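Ribokinase (Giardia lamblia, PDB 6WHJ) probably phosphorylates D-ribose at O-5, using ATP and a divalent cation, most likely magnesium, to give D-ribose 5-phosphate. Local coordinates at residues Leu284-Leu287 with Ala288-Thr292. Sequence-based numbering, arbitrary orientation.
Sequences LMEL and AEEST
At the C-terminal end of helix 272-287, Glu286 and Glu290 meet where the chain passes into the loop leading to helix 301-318, and where one carbonyl, Glu286 O, takes both an i+3 and an i+4 amide. Ala288 N still donates to Leu284 O at 3.2 Å, in the i to i+4 pattern of an alpha helix. Two residues further on, Glu286 O takes two donors: Glu290 N at 3.1 Å, nearly in line with its C=O bond, and Glu289 N at 3.0 Å, which comes from above the carbonyl plane.

In this PfkB-family kinase the same helix carries near its start Asp274, the predicted proton acceptor, so the contact lies at the far end, away from the predicted substrate and nucleotide sites. The side chain of Glu290 folds back over the doubly bonded carbonyl. With CG beside its own backbone N (chi1 -57°) and the chain extended beyond, Glu290 CG lies 3.2 Å from Glu286 O and Glu290 OE2 lies 3.8 Å from Glu286 CB. Glu286 OE1 and Glu290 OE2 are 4.5 Å apart, and the like charges are probably moderated by salt bridges from Arg283 and Arg331 to Glu286 OE1; Arg283 also makes a long, weak ion pair with Glu290 OE1. Leu287 runs obliquely past Glu290, Leu287 CD2 being 4.1 Å from Glu290 OE1, and also packs on Thr303 and Glu306 of helix 301-318. Ser291 CB rests 3.5 Å from Leu287 O.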
# COMPACT_ATOMS: atom_id res chain seq x y z
N LEU B 284 -33.57 7.60 -8.07
CA LEU B 284 -34.51 7.71 -6.97
C LEU B 284 -34.92 9.16 -6.78
O LEU B 284 -36.12 9.46 -6.67
CB LEU B 284 -33.87 7.15 -5.70
CG LEU B 284 -34.77 6.79 -4.53
CD1 LEU B 284 -35.89 5.89 -5.01
CD2 LEU B 284 -33.94 6.07 -3.48
N MET B 285 -33.95 10.06 -6.77
CA MET B 285 -34.23 11.48 -6.62
C MET B 285 -35.08 12.01 -7.77
O MET B 285 -35.93 12.88 -7.56
CB MET B 285 -32.92 12.26 -6.50
CG MET B 285 -33.08 13.76 -6.29
SD MET B 285 -33.14 14.66 -7.87
CE MET B 285 -31.56 14.19 -8.56
N GLU B 286 -34.86 11.50 -8.98
CA GLU B 286 -35.62 11.99 -10.13
C GLU B 286 -37.06 11.50 -10.08
O GLU B 286 -37.99 12.26 -10.40
CB GLU B 286 -34.96 11.55 -11.43
CG GLU B 286 -33.71 12.34 -11.76
CD GLU B 286 -32.94 11.77 -12.94
OE1 GLU B 286 -33.37 10.73 -13.49
OE2 GLU B 286 -31.91 12.37 -13.32
N LEU B 287 -37.28 10.25 -9.67
CA LEU B 287 -38.64 9.72 -9.60
C LEU B 287 -39.47 10.44 -8.54
O LEU B 287 -40.70 10.50 -8.66
CB LEU B 287 -38.60 8.22 -9.33
CG LEU B 287 -38.03 7.35 -10.45
CD1 LEU B 287 -37.82 5.92 -9.99
CD2 LEU B 287 -38.90 7.40 -11.71
N ALA B 288 -38.82 11.00 -7.52
CA ALA B 288 -39.50 11.78 -6.50
C ALA B 288 -39.98 13.13 -7.01
O ALA B 288 -40.81 13.76 -6.35
CB ALA B 288 -38.60 11.96 -5.29
N GLU B 289 -39.49 13.59 -8.16
CA GLU B 289 -39.93 14.84 -8.76
C GLU B 289 -40.94 14.64 -9.88
O GLU B 289 -41.80 15.51 -10.09
CB GLU B 289 -38.76 15.60 -9.38
CG GLU B 289 -37.85 16.33 -8.46
CD GLU B 289 -36.72 16.94 -9.24
OE1 GLU B 289 -36.46 16.47 -10.37
OE2 GLU B 289 -36.11 17.91 -8.75
N GLU B 290 -40.84 13.52 -10.59
CA GLU B 290 -41.63 13.23 -11.78
C GLU B 290 -42.94 12.55 -11.44
O GLU B 290 -43.46 11.78 -12.26
CB GLU B 290 -40.82 12.36 -12.73
CG GLU B 290 -39.50 12.98 -13.15
CD GLU B 290 -38.60 11.99 -13.85
OE1 GLU B 290 -39.01 10.82 -14.01
OE2 GLU B 290 -37.47 12.38 -14.21
N SER B 291 -43.51 12.84 -10.28
CA SER B 291 -44.62 12.05 -9.78
C SER B 291 -45.72 12.94 -9.24
O SER B 291 -45.47 14.03 -8.71
CB SER B 291 -44.15 11.09 -8.66
OG SER B 291 -45.24 10.41 -8.08
N THR B 292 -46.95 12.46 -9.43
CA THR B 292 -48.13 13.14 -8.91
C THR B 292 -48.19 13.07 -7.39
O THR B 292 -48.64 14.01 -6.73
CB THR B 292 -49.38 12.51 -9.51
OG1 THR B 292 -49.17 12.29 -10.91
CG2 THR B 292 -50.59 13.41 -9.30